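Side-chain contacts in methylaspartate ammonia-lyase (Citrobacter amalonaticus, PDB 1KKO), which catalyses the reversible, magnesium-dependent anti elimination of ammonia from L-threo-3-methylaspartate to give mesaconate: residues N112-F115 against F116-R120; E209-R212 against E213-R216; V215-L218 against S219-L223; T292-L295 against T296-S300; E393-N396 against I397-E401. All coordinates share one frame; numbering follows the deposited sequence.

Contact 1: residues N112-F115 against F116-R120; sequences NARF and FDKLR
The edge of the Phe115 ring stands on the face of the Phe116 ring in a T-shaped pair, planes 87° apart and centroids 4.9 Å from each other. Phe115 CD2 sits over the centre of the Phe116 ring, and Phe115 CE2 reaches Phe116 CE1 at 3.7 Å. Phe115 holds its CG anti to the backbone N (chi1 171°), whereas Phe116 has CG beside its own N (chi1 -70°); these different torsions swing the neighbouring rings together, edge on face. At the far end of the Phe115 ring, CZ meets Leu119 CD1 at 4.0 Å. Phe115 and Phe116 lie in the last turns of helix 110-118, in the enolase-type N-terminal domain, and Leu119 follows just beyond the helix. The backbone there is held by Phe116 N to Asn112 O, 3.2 Å and nearly straight, and by Asp117 N to Ala113 O, 2.9 Å. A water donates to Ala113 O and also to Asp117 OD1. Asp117 OD1 further accepts from Gly337 N and forms a salt bridge with Arg131. Farther out, Phe116 packs on Leu100 of helix 86-101 and on Leu134 and Leu138 of helix 128-146, while Arg104 makes a cation-pi contact with Phe115.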
loop_
_atom_site.group_PDB
_atom_site.type_symbol
_atom_site.label_atom_id
_atom_site.label_comp_id
_atom_site.label_asym_id
_atom_site.label_seq_id
_atom_site.Cartn_x
_atom_site.Cartn_y
_atom_site.Cartn_z
ATOM N N ASN A 112 -15.837 2.201 25.805
ATOM C CA ASN A 112 -15.186 0.961 25.405
ATOM C C ASN A 112 -13.682 1.156 25.192
ATOM O O ASN A 112 -12.869 0.315 25.570
ATOM C CB ASN A 112 -15.794 0.427 24.112
ATOM C CG ASN A 112 -17.185 -0.115 24.292
ATOM O OD1 ASN A 112 -17.566 -0.519 25.394
ATOM N ND2 ASN A 112 -17.931 -0.201 23.189
ATOM N N ALA A 113 -13.325 2.259 24.555
ATOM C CA ALA A 113 -11.906 2.540 24.326
ATOM C C ALA A 113 -11.148 2.650 25.646
ATOM O O ALA A 113 -10.060 2.090 25.795
ATOM C CB ALA A 113 -11.744 3.804 23.525
ATOM N N ARG A 114 -11.731 3.359 26.612
ATOM C CA ARG A 114 -11.112 3.494 27.925
ATOM C C ARG A 114 -10.995 2.153 28.643
ATOM O O ARG A 114 -9.971 1.853 29.259
ATOM C CB ARG A 114 -11.906 4.459 28.795
ATOM C CG ARG A 114 -11.705 5.915 28.438
ATOM C CD ARG A 114 -12.279 6.851 29.498
ATOM N NE ARG A 114 -13.736 6.876 29.446
ATOM C CZ ARG A 114 -14.449 7.839 28.876
ATOM N NH1 ARG A 114 -13.847 8.888 28.330
ATOM N NH2 ARG A 114 -15.777 7.759 28.855
ATOM N N PHE A 115 -12.027 1.325 28.537
ATOM C CA PHE A 115 -12.004 0.039 29.206
ATOM C C PHE A 115 -10.817 -0.785 28.752
ATOM O O PHE A 115 -10.044 -1.277 29.561
ATOM C CB PHE A 115 -13.303 -0.732 28.987
ATOM C CG PHE A 115 -13.246 -2.139 29.484
ATOM C CD1 PHE A 115 -13.475 -2.428 30.819
ATOM C CD2 PHE A 115 -12.933 -3.177 28.635
ATOM C CE1 PHE A 115 -13.402 -3.715 31.277
ATOM C CE2 PHE A 115 -12.853 -4.467 29.098
ATOM C CZ PHE A 115 -13.096 -4.731 30.425
ATOM N N PHE A 116 -10.652 -0.926 27.441
ATOM C CA PHE A 116 -9.534 -1.711 26.944
ATOM C C PHE A 116 -8.197 -1.019 27.106
ATOM O O PHE A 116 -7.181 -1.691 27.190
ATOM C CB PHE A 116 -9.769 -2.131 25.489
ATOM C CG PHE A 116 -10.848 -3.148 25.361
ATOM C CD1 PHE A 116 -10.631 -4.448 25.756
ATOM C CD2 PHE A 116 -12.101 -2.800 24.904
ATOM C CE1 PHE A 116 -11.642 -5.390 25.675
ATOM C CE2 PHE A 116 -13.121 -3.741 24.832
ATOM C CZ PHE A 116 -12.886 -5.025 25.216
ATOM N N ASP A 117 -8.194 0.306 27.188
ATOM C CA ASP A 117 -6.930 1.011 27.325
ATOM C C ASP A 117 -6.296 0.802 28.691
ATOM O O ASP A 117 -5.083 0.943 28.812
ATOM C CB ASP A 117 -7.093 2.506 27.080
ATOM C CG ASP A 117 -5.859 3.120 26.481
ATOM O OD1 ASP A 117 -5.340 2.575 25.468
ATOM O OD2 ASP A 117 -5.345 4.142 26.954
ATOM N N LYS A 118 -7.115 0.478 29.695
ATOM C CA LYS A 118 -6.665 0.323 31.081
ATOM C C LYS A 118 -6.729 -1.114 31.598
ATOM O O LYS A 118 -6.347 -1.395 32.741
ATOM C CB LYS A 118 -7.511 1.210 31.988
ATOM C CG LYS A 118 -7.276 2.698 31.808
ATOM C CD LYS A 118 -8.119 3.298 30.711
ATOM C CE LYS A 118 -8.518 4.712 31.059
ATOM N NZ LYS A 118 -7.436 5.417 31.835
ATOM N N LEU A 119 -7.201 -2.024 30.759
ATOM C CA LEU A 119 -7.308 -3.424 31.124
ATOM C C LEU A 119 -5.949 -4.069 31.396
ATOM O O LEU A 119 -5.005 -3.869 30.656
ATOM C CB LEU A 119 -7.996 -4.165 29.984
ATOM C CG LEU A 119 -8.330 -5.621 30.272
ATOM C CD1 LEU A 119 -9.374 -5.736 31.366
ATOM C CD2 LEU A 119 -8.815 -6.305 29.006
ATOM N N ARG A 120 -5.865 -4.871 32.457
ATOM C CA ARG A 120 -4.637 -5.613 32.737
ATOM C C ARG A 120 -4.896 -7.116 32.813
ATOM O O ARG A 120 -5.853 -7.561 33.459
ATOM C CB ARG A 120 -3.980 -5.138 34.029
ATOM C CG ARG A 120 -3.364 -3.763 33.916
ATOM C CD ARG A 120 -2.940 -3.179 35.244
ATOM N NE ARG A 120 -2.368 -1.847 35.080
ATOM C CZ ARG A 120 -1.093 -1.614 34.796
ATOM N NH1 ARG A 120 -0.245 -2.620 34.646
ATOM N NH2 ARG A 120 -0.667 -0.367 34.660
HETATM O O HOH W 1 -8.010 1.374 24.018
#

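Contact 2: residues E209-R212 against E213-R216; sequences EKLR and EYVR
Leu211 carries CG opposite its backbone N (chi1 175°), and Val215 keeps CG2 beside its own N, a combination that brings Leu211 CD1 to 4.0 Å from Val215 CG2 one turn later. Val215 CG2 also lies against the carbonyl of the same leucine, 3.3 Å from Leu211 O. The same leucine methyl, CD1, also stands, more loosely, 4.4 Å from CD2 of the Tyr214 ring, which leads away to place its hydroxyl in a hydrogen bond with Arg177 O. On the outer side, Glu213 has CG beside its backbone N (chi1 -61°), which lays that methylene 3.0 Å from Glu209 O. The same carbonyl accepts the Glu213 N-H at 3.0 Å. The carboxylates of Glu209 and Glu213 remain well separated, OE2 to OE2 6.6 Å, and Glu209 OE1 turns back to Lys207 N. Arg212 leaves this turn to bond Ser260 OG through NH2. Three further backbone bonds, from Tyr214, Val215 and Arg216 to the carbonyls four residues earlier, complete the regular alpha-helical pattern. Leu211 and Val215 both rest on Ile237 of strand 234-238, the apolar stripe expected where an amphipathic outer helix of a TIM barrel covers the strands.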
loop_
_atom_site.group_PDB
_atom_site.type_symbol
_atom_site.label_atom_id
_atom_site.label_comp_id
_atom_site.label_asym_id
_atom_site.label_seq_id
_atom_site.Cartn_x
_atom_site.Cartn_y
_atom_site.Cartn_z
ATOM N N GLU A 209 27.950 18.169 6.616
ATOM C CA GLU A 209 28.085 18.606 5.233
ATOM C C GLU A 209 27.237 17.790 4.249
ATOM O O GLU A 209 26.739 18.329 3.264
ATOM C CB GLU A 209 29.564 18.585 4.805
ATOM C CG GLU A 209 30.177 17.206 4.570
ATOM C CD GLU A 209 30.557 16.468 5.841
ATOM O OE1 GLU A 209 30.337 17.003 6.940
ATOM O OE2 GLU A 209 31.070 15.335 5.738
ATOM N N LYS A 210 27.098 16.495 4.499
ATOM C CA LYS A 210 26.289 15.661 3.613
ATOM C C LYS A 210 24.818 16.094 3.689
ATOM O O LYS A 210 24.169 16.290 2.666
ATOM C CB LYS A 210 26.476 14.179 3.929
ATOM C CG LYS A 210 27.828 13.630 3.435
ATOM C CD LYS A 210 28.200 12.323 4.089
ATOM C CE LYS A 210 29.695 12.020 3.926
ATOM N NZ LYS A 210 29.960 11.037 2.844
ATOM N N LEU A 211 24.304 16.286 4.898
ATOM C CA LEU A 211 22.923 16.729 5.034
ATOM C C LEU A 211 22.757 18.110 4.419
ATOM O O LEU A 211 21.750 18.397 3.787
ATOM C CB LEU A 211 22.481 16.727 6.493
ATOM C CG LEU A 211 21.080 17.298 6.709
ATOM C CD1 LEU A 211 20.039 16.536 5.898
ATOM C CD2 LEU A 211 20.747 17.249 8.181
ATOM N N ARG A 212 23.746 18.980 4.589
ATOM C CA ARG A 212 23.669 20.306 3.995
ATOM C C ARG A 212 23.491 20.206 2.482
ATOM O O ARG A 212 22.625 20.858 1.893
ATOM C CB ARG A 212 24.932 21.102 4.301
ATOM C CG ARG A 212 24.922 22.468 3.664
ATOM C CD ARG A 212 26.182 23.269 3.909
ATOM N NE ARG A 212 26.472 23.297 5.329
ATOM C CZ ARG A 212 25.796 24.007 6.217
ATOM N NH1 ARG A 212 24.785 24.787 5.841
ATOM N NH2 ARG A 212 26.134 23.937 7.493
ATOM N N GLU A 213 24.311 19.363 1.871
ATOM C CA GLU A 213 24.285 19.167 0.433
ATOM C C GLU A 213 22.972 18.511 0.005
ATOM O O GLU A 213 22.438 18.819 -1.057
ATOM C CB GLU A 213 25.513 18.366 0.003
ATOM C CG GLU A 213 26.793 19.122 0.347
ATOM C CD GLU A 213 28.021 18.639 -0.393
ATOM O OE1 GLU A 213 27.930 18.434 -1.621
ATOM O OE2 GLU A 213 29.084 18.489 0.256
ATOM N N TYR A 214 22.444 17.629 0.847
ATOM C CA TYR A 214 21.163 17.002 0.548
ATOM C C TYR A 214 20.005 18.009 0.563
ATOM O O TYR A 214 19.135 17.975 -0.311
ATOM C CB TYR A 214 20.873 15.857 1.515
ATOM C CG TYR A 214 19.533 15.231 1.208
ATOM C CD1 TYR A 214 19.374 14.410 0.097
ATOM C CD2 TYR A 214 18.413 15.505 1.985
ATOM C CE1 TYR A 214 18.153 13.865 -0.214
ATOM C CE2 TYR A 214 17.193 14.954 1.683
ATOM C CZ TYR A 214 17.064 14.144 0.579
ATOM O OH TYR A 214 15.829 13.603 0.284
ATOM N N VAL A 215 19.976 18.906 1.547
ATOM C CA VAL A 215 18.901 19.883 1.614
ATOM C C VAL A 215 18.918 20.747 0.359
ATOM O O VAL A 215 17.870 21.071 -0.203
ATOM C CB VAL A 215 18.973 20.762 2.874
ATOM C CG1 VAL A 215 17.880 21.803 2.857
ATOM C CG2 VAL A 215 18.835 19.909 4.125
ATOM N N ARG A 216 20.116 21.121 -0.081
ATOM C CA ARG A 216 20.259 21.934 -1.279
ATOM C C ARG A 216 19.782 21.164 -2.505
ATOM O O ARG A 216 19.083 21.711 -3.363
ATOM C CB ARG A 216 21.717 22.363 -1.456
ATOM C CG ARG A 216 21.947 23.279 -2.645
ATOM C CD ARG A 216 21.165 24.561 -2.577
ATOM N NE ARG A 216 20.872 25.092 -3.901
ATOM C CZ ARG A 216 20.790 26.384 -4.186
ATOM N NH1 ARG A 216 20.973 27.294 -3.235
ATOM N NH2 ARG A 216 20.521 26.764 -5.426
#

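Contact 3: residues V215-L218 against S219-L223; sequences VRWL and SDRIL
Two adjoining turns of helix 209-225, on the outside of the TIM barrel, carry three side-chain pairs spaced four residues apart, each with its own chemistry. Facing the barrel, Leu218 and Ile222 run side by side with their CD1 methyls 3.8 Å apart, and both rest on Leu235 of strand 234-238. A quarter turn away, Arg221 lies along the Trp217 indole and points the same way. Arg221 CB sits over the six-membered ring in a CH-pi contact, 4.2 Å from its centroid, and the aliphatic chain continues past the ring until CD is 3.7 Å from Trp217 CZ2. The guanidinium is turned only 22° from the indole plane; it forms salt bridges with Asp182 and with Asp30 of the second subunit, so Arg221 reaches the dimer interface. Ser219 OG, set between its backbone N and carbonyl carbon (chi1 57°), stays against the previous turn, hydrogen-bonded to Val215 O, and also bonds Glu264 O and Gln266 NE2. Gln266 NE2 also bonds Asp220 OD1, and so helps to place the carboxylate that meets Arg216. That salt bridge is uneven: Arg216 NH2 and Asp220 OD1 are 3.0 Å apart but joined by a weak bond, whereas Arg216 NE gives an almost straight one to Asp220 OD2 at 3.1 Å; OD2 lies in the guanidinium plane, while NE approaches it from above the carboxylate plane.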
loop_
_atom_site.group_PDB
_atom_site.type_symbol
_atom_site.label_atom_id
_atom_site.label_comp_id
_atom_site.label_asym_id
_atom_site.label_seq_id
_atom_site.Cartn_x
_atom_site.Cartn_y
_atom_site.Cartn_z
ATOM N N VAL A 215 19.976 18.906 1.547
ATOM C CA VAL A 215 18.901 19.883 1.614
ATOM C C VAL A 215 18.918 20.747 0.359
ATOM O O VAL A 215 17.870 21.071 -0.203
ATOM C CB VAL A 215 18.973 20.762 2.874
ATOM C CG1 VAL A 215 17.880 21.803 2.857
ATOM C CG2 VAL A 215 18.835 19.909 4.125
ATOM N N ARG A 216 20.116 21.121 -0.081
ATOM C CA ARG A 216 20.259 21.934 -1.279
ATOM C C ARG A 216 19.782 21.164 -2.505
ATOM O O ARG A 216 19.083 21.711 -3.363
ATOM C CB ARG A 216 21.717 22.363 -1.456
ATOM C CG ARG A 216 21.947 23.279 -2.645
ATOM C CD ARG A 216 21.165 24.561 -2.577
ATOM N NE ARG A 216 20.872 25.092 -3.901
ATOM C CZ ARG A 216 20.790 26.384 -4.186
ATOM N NH1 ARG A 216 20.973 27.294 -3.235
ATOM N NH2 ARG A 216 20.521 26.764 -5.426
ATOM N N TRP A 217 20.171 19.896 -2.584
ATOM C CA TRP A 217 19.750 19.049 -3.687
ATOM C C TRP A 217 18.229 18.956 -3.696
ATOM O O TRP A 217 17.591 19.031 -4.741
ATOM C CB TRP A 217 20.339 17.647 -3.576
ATOM C CG TRP A 217 19.827 16.781 -4.666
ATOM C CD1 TRP A 217 20.341 16.660 -5.922
ATOM C CD2 TRP A 217 18.644 15.978 -4.640
ATOM N NE1 TRP A 217 19.570 15.806 -6.672
ATOM C CE2 TRP A 217 18.520 15.372 -5.907
ATOM C CE3 TRP A 217 17.685 15.683 -3.665
ATOM C CZ2 TRP A 217 17.473 14.508 -6.227
ATOM C CZ3 TRP A 217 16.650 14.829 -3.986
ATOM C CH2 TRP A 217 16.557 14.245 -5.251
ATOM N N LEU A 218 17.662 18.802 -2.505
ATOM C CA LEU A 218 16.227 18.644 -2.325
ATOM C C LEU A 218 15.449 19.880 -2.767
ATOM O O LEU A 218 14.516 19.786 -3.567
ATOM C CB LEU A 218 15.962 18.322 -0.857
ATOM C CG LEU A 218 14.523 18.317 -0.367
ATOM C CD1 LEU A 218 13.690 17.318 -1.145
ATOM C CD2 LEU A 218 14.529 17.997 1.111
ATOM N N SER A 219 15.831 21.047 -2.263
ATOM C CA SER A 219 15.142 22.266 -2.670
ATOM C C SER A 219 15.359 22.547 -4.167
ATOM O O SER A 219 14.433 22.964 -4.860
ATOM C CB SER A 219 15.546 23.455 -1.808
ATOM O OG SER A 219 16.937 23.653 -1.838
ATOM N N ASP A 220 16.568 22.302 -4.664
ATOM C CA ASP A 220 16.837 22.458 -6.097
ATOM C C ASP A 220 15.910 21.555 -6.921
ATOM O O ASP A 220 15.354 21.977 -7.932
ATOM C CB ASP A 220 18.286 22.082 -6.433
ATOM C CG ASP A 220 19.262 23.237 -6.278
ATOM O OD1 ASP A 220 18.826 24.400 -6.198
ATOM O OD2 ASP A 220 20.492 23.047 -6.233
ATOM N N ARG A 221 15.751 20.307 -6.482
ATOM C CA ARG A 221 14.955 19.333 -7.218
ATOM C C ARG A 221 13.504 19.764 -7.283
ATOM O O ARG A 221 12.864 19.671 -8.327
ATOM C CB ARG A 221 15.051 17.959 -6.558
ATOM C CG ARG A 221 14.583 16.819 -7.435
ATOM C CD ARG A 221 15.500 16.563 -8.626
ATOM N NE ARG A 221 15.160 15.338 -9.333
ATOM C CZ ARG A 221 15.703 14.965 -10.481
ATOM N NH1 ARG A 221 16.626 15.723 -11.069
ATOM N NH2 ARG A 221 15.321 13.836 -11.053
ATOM N N ILE A 222 12.985 20.221 -6.149
ATOM C CA ILE A 222 11.615 20.708 -6.069
ATOM C C ILE A 222 11.422 21.907 -6.993
ATOM O O ILE A 222 10.484 21.933 -7.782
ATOM C CB ILE A 222 11.251 21.064 -4.609
ATOM C CG1 ILE A 222 11.150 19.789 -3.764
ATOM C CG2 ILE A 222 9.948 21.850 -4.553
ATOM C CD1 ILE A 222 11.245 20.043 -2.270
ATOM N N LEU A 223 12.315 22.888 -6.896
ATOM C CA LEU A 223 12.199 24.095 -7.710
ATOM C C LEU A 223 12.376 23.792 -9.199
ATOM O O LEU A 223 11.754 24.445 -10.038
ATOM C CB LEU A 223 13.186 25.168 -7.235
ATOM C CG LEU A 223 12.903 25.704 -5.824
ATOM C CD1 LEU A 223 14.027 26.614 -5.345
ATOM C CD2 LEU A 223 11.568 26.425 -5.780
#

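Contact 4: residues T292-L295 against T296-S300; sequences TKEL and TRLGS
Arg297 grips the carboxylate of Glu294 side-on with two nitrogens, one to each oxygen. Its NE donates to Glu294 OE1 at 3.0 Å and its NH2 to Glu294 OE2 at 2.9 Å, both on the syn side of the carboxylate. The two planes are nevertheless turned 42° from one another, so the fork is twisted. A bend at chi2 of Glu294 (68°) folds the carboxylate toward the arginine, and the two chains run alongside. Leu298 CD2 lies 3.8 Å from Glu294 OE2, an apolar neighbour to this charged pair. The main-chain acceptors of the turn are well supplied: Thr292 O, Lys293 O and Glu294 O receive the N-H groups of Thr296, Arg297 and Leu298. Leu295 O accepts from Ser300 N, five residues on, at 3.0 Å, while Gly299 N bonds Thr296 O at 2.8 Å. Thr292 OG1 is engaged by Ser324 O and Leu288 O, and Ser300 OG by Val302 N. On the buried side, Leu295 CD2 meets Ser300 CB at 3.9 Å and the leucine packs on Ile304. With Gly299 at positive phi, this is a Schellman motif closing helix 281-298 before strand 303-306, within a beta-alpha-beta unit of the TIM barrel.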
loop_
_atom_site.group_PDB
_atom_site.type_symbol
_atom_site.label_atom_id
_atom_site.label_comp_id
_atom_site.label_asym_id
_atom_site.label_seq_id
_atom_site.Cartn_x
_atom_site.Cartn_y
_atom_site.Cartn_z
ATOM N N THR A 292 15.715 24.616 21.169
ATOM C CA THR A 292 14.661 25.550 20.799
ATOM C C THR A 292 15.035 26.961 21.264
ATOM O O THR A 292 14.926 27.919 20.497
ATOM C CB THR A 292 13.341 25.081 21.421
ATOM O OG1 THR A 292 12.975 23.814 20.851
ATOM C CG2 THR A 292 12.178 26.006 21.048
ATOM N N LYS A 293 15.509 27.066 22.502
ATOM C CA LYS A 293 15.929 28.354 23.059
ATOM C C LYS A 293 16.981 29.011 22.176
ATOM O O LYS A 293 16.893 30.204 21.861
ATOM C CB LYS A 293 16.493 28.162 24.466
ATOM C CG LYS A 293 16.797 29.464 25.203
ATOM C CD LYS A 293 17.565 29.220 26.496
ATOM C CE LYS A 293 17.827 30.520 27.242
ATOM N NZ LYS A 293 18.800 30.341 28.352
ATOM N N GLU A 294 17.997 28.255 21.777
ATOM C CA GLU A 294 19.048 28.824 20.939
ATOM C C GLU A 294 18.562 29.176 19.523
ATOM O O GLU A 294 18.990 30.184 18.957
ATOM C CB GLU A 294 20.277 27.911 20.898
ATOM C CG GLU A 294 21.438 28.439 20.065
ATOM C CD GLU A 294 22.120 29.672 20.643
ATOM O OE1 GLU A 294 21.779 30.106 21.763
ATOM O OE2 GLU A 294 23.012 30.210 19.953
ATOM N N LEU A 295 17.672 28.367 18.947
ATOM C CA LEU A 295 17.136 28.666 17.618
ATOM C C LEU A 295 16.443 30.024 17.628
ATOM O O LEU A 295 16.620 30.844 16.718
ATOM C CB LEU A 295 16.163 27.575 17.172
ATOM C CG LEU A 295 16.832 26.280 16.705
ATOM C CD1 LEU A 295 15.785 25.204 16.458
ATOM C CD2 LEU A 295 17.649 26.511 15.463
ATOM N N THR A 296 15.650 30.236 18.666
ATOM C CA THR A 296 14.958 31.500 18.867
ATOM C C THR A 296 15.966 32.636 19.020
ATOM O O THR A 296 15.851 33.674 18.366
ATOM C CB THR A 296 14.083 31.400 20.108
ATOM O OG1 THR A 296 13.038 30.439 19.888
ATOM C CG2 THR A 296 13.351 32.713 20.366
ATOM N N ARG A 297 16.974 32.434 19.861
ATOM C CA ARG A 297 17.985 33.469 20.062
ATOM C C ARG A 297 18.600 33.903 18.737
ATOM O O ARG A 297 18.860 35.085 18.523
ATOM C CB ARG A 297 19.088 32.988 21.002
ATOM C CG ARG A 297 19.946 34.132 21.533
ATOM C CD ARG A 297 21.160 33.678 22.302
ATOM N NE ARG A 297 22.126 33.024 21.425
ATOM C CZ ARG A 297 22.908 33.657 20.566
ATOM N NH1 ARG A 297 22.862 34.982 20.470
ATOM N NH2 ARG A 297 23.751 32.967 19.808
ATOM N N LEU A 298 18.833 32.942 17.848
ATOM C CA LEU A 298 19.418 33.205 16.543
ATOM C C LEU A 298 18.428 33.816 15.552
ATOM O O LEU A 298 18.829 34.282 14.482
ATOM C CB LEU A 298 19.947 31.900 15.944
ATOM C CG LEU A 298 21.081 31.200 16.688
ATOM C CD1 LEU A 298 21.270 29.811 16.114
ATOM C CD2 LEU A 298 22.373 31.993 16.612
ATOM N N GLY A 299 17.146 33.801 15.900
ATOM C CA GLY A 299 16.099 34.269 15.009
ATOM C C GLY A 299 15.871 33.309 13.845
ATOM O O GLY A 299 15.410 33.707 12.776
ATOM N N SER A 300 16.200 32.035 14.050
ATOM C CA SER A 300 16.039 31.025 13.007
ATOM C C SER A 300 14.577 30.700 12.730
ATOM O O SER A 300 13.756 30.665 13.634
ATOM C CB SER A 300 16.744 29.735 13.411
ATOM O OG SER A 300 16.607 28.753 12.391
#

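Contact 5: residues E393-N396 against I397-E401; sequences EGLN and IVFNE
Leu395 overlaps the base of Phe399, its CD1 3.7 Å from Phe399 CB, with the two side chains lying side by side. One turn apart on the same flank, both have CG anti to the backbone N (chi1 180° and -172°), so they lean the same way; the Phe399 ring itself leads outward and meets the ring of Tyr12 of the second subunit. Next to this pair, Asn396 and Asn400 bring their amides together with planes 49° apart. Asn396 OD1 and Asn400 ND2 are 3.0 Å from each other, but the angle is too poor for a hydrogen bond. Each amide is instead committed across the dimer: Asn396 ND2 bonds Ser14 OG, and Asn400 ND2 bonds Tyr12 O, both of the second subunit. Helix 392-410, the final helix of the TIM-barrel domain, thus presents one flank to its partner subunit. Another flank faces its own chain, where Val398 rests on Leu169 of strand 169-170 and Ile397 on Ala368. Ile397 CD1 folds back to 3.4 Å from Glu393 O. Glu393 OE1 accepts from Gly390 N of the second subunit, and the carboxylate lies close to its own counterpart there, which might favour a shared proton.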
loop_
_atom_site.group_PDB
_atom_site.type_symbol
_atom_site.label_atom_id
_atom_site.label_comp_id
_atom_site.label_asym_id
_atom_site.label_seq_id
_atom_site.Cartn_x
_atom_site.Cartn_y
_atom_site.Cartn_z
ATOM N N GLU A 393 1.815 3.703 -2.357
ATOM C CA GLU A 393 0.715 2.975 -1.757
ATOM C C GLU A 393 0.143 3.732 -0.568
ATOM O O GLU A 393 -1.065 3.863 -0.436
ATOM C CB GLU A 393 1.170 1.584 -1.347
ATOM C CG GLU A 393 1.644 0.711 -2.505
ATOM C CD GLU A 393 3.143 0.744 -2.765
ATOM O OE1 GLU A 393 3.697 -0.333 -3.082
ATOM O OE2 GLU A 393 3.766 1.824 -2.699
ATOM N N GLY A 394 1.009 4.214 0.312
ATOM C CA GLY A 394 0.543 4.976 1.460
ATOM C C GLY A 394 -0.182 6.234 1.027
ATOM O O GLY A 394 -1.160 6.627 1.660
ATOM N N LEU A 395 0.280 6.893 -0.026
ATOM C CA LEU A 395 -0.394 8.110 -0.447
ATOM C C LEU A 395 -1.785 7.750 -0.964
ATOM O O LEU A 395 -2.774 8.412 -0.650
ATOM C CB LEU A 395 0.400 8.856 -1.523
ATOM C CG LEU A 395 -0.290 10.139 -1.997
ATOM C CD1 LEU A 395 -0.257 11.230 -0.924
ATOM C CD2 LEU A 395 0.332 10.622 -3.305
ATOM N N ASN A 396 -1.860 6.718 -1.783
ATOM C CA ASN A 396 -3.143 6.237 -2.269
ATOM C C ASN A 396 -4.084 5.999 -1.084
ATOM O O ASN A 396 -5.226 6.430 -1.090
ATOM C CB ASN A 396 -2.855 4.950 -3.060
ATOM C CG ASN A 396 -4.068 4.305 -3.669
ATOM O OD1 ASN A 396 -5.234 4.600 -3.336
ATOM N ND2 ASN A 396 -3.798 3.392 -4.592
ATOM N N ILE A 397 -3.607 5.299 -0.060
ATOM C CA ILE A 397 -4.438 4.984 1.100
ATOM C C ILE A 397 -4.874 6.237 1.873
ATOM O O ILE A 397 -6.053 6.419 2.158
ATOM C CB ILE A 397 -3.668 3.996 2.014
ATOM C CG1 ILE A 397 -3.616 2.603 1.361
ATOM C CG2 ILE A 397 -4.277 3.936 3.422
ATOM C CD1 ILE A 397 -2.507 1.746 1.861
ATOM N N VAL A 398 -3.925 7.092 2.217
ATOM C CA VAL A 398 -4.214 8.240 3.083
ATOM C C VAL A 398 -4.908 9.380 2.332
ATOM O O VAL A 398 -5.968 9.857 2.753
ATOM C CB VAL A 398 -2.938 8.717 3.770
ATOM C CG1 VAL A 398 -3.192 9.990 4.527
ATOM C CG2 VAL A 398 -2.443 7.653 4.722
ATOM N N PHE A 399 -4.327 9.826 1.228
ATOM C CA PHE A 399 -4.902 10.931 0.470
ATOM C C PHE A 399 -6.295 10.593 -0.018
ATOM O O PHE A 399 -7.208 11.410 0.114
ATOM C CB PHE A 399 -3.986 11.235 -0.703
ATOM C CG PHE A 399 -4.323 12.465 -1.505
ATOM C CD1 PHE A 399 -4.002 13.726 -1.040
ATOM C CD2 PHE A 399 -4.860 12.352 -2.771
ATOM C CE1 PHE A 399 -4.254 14.846 -1.797
ATOM C CE2 PHE A 399 -5.109 13.490 -3.537
ATOM C CZ PHE A 399 -4.815 14.726 -3.033
ATOM N N ASN A 400 -6.485 9.409 -0.595
ATOM C CA ASN A 400 -7.790 9.119 -1.174
ATOM C C ASN A 400 -8.855 8.936 -0.106
ATOM O O ASN A 400 -9.989 9.331 -0.307
ATOM C CB ASN A 400 -7.744 7.923 -2.113
ATOM C CG ASN A 400 -6.795 8.113 -3.281
ATOM O OD1 ASN A 400 -6.165 9.162 -3.461
ATOM N ND2 ASN A 400 -6.718 7.081 -4.111
ATOM N N GLU A 401 -8.539 8.286 1.011
ATOM C CA GLU A 401 -9.528 8.172 2.075
ATOM C C GLU A 401 -9.887 9.565 2.588
ATOM O O GLU A 401 -11.056 9.865 2.859
ATOM C CB GLU A 401 -9.031 7.325 3.243
ATOM C CG GLU A 401 -10.035 7.202 4.380
ATOM C CD GLU A 401 -11.241 6.325 4.051
ATOM O OE1 GLU A 401 -11.275 5.708 2.965
ATOM O OE2 GLU A 401 -12.146 6.187 4.902
#

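Overall arrangement
All five contacts are local to one helix each, contacts 1 and 4 running just past its C-terminal end, but their surroundings differ. Contact 1 alone belongs to the N-terminal domain, its centre about 46 Å from those of contacts 2 and 3 across the chain's centre, and it relies on aromatic packing. Contacts 2 and 3 follow each other on helix 209-225 and share Val215 and Arg216; both set aliphatic residues against the barrel strands, with charged groups on the outer side. Contact 4, the most exposed, combines a salt bridge with a helix end. Contact 5 is the most buried, and its polar amides turn to the second subunit, which contact 3 also reaches, through one arginine.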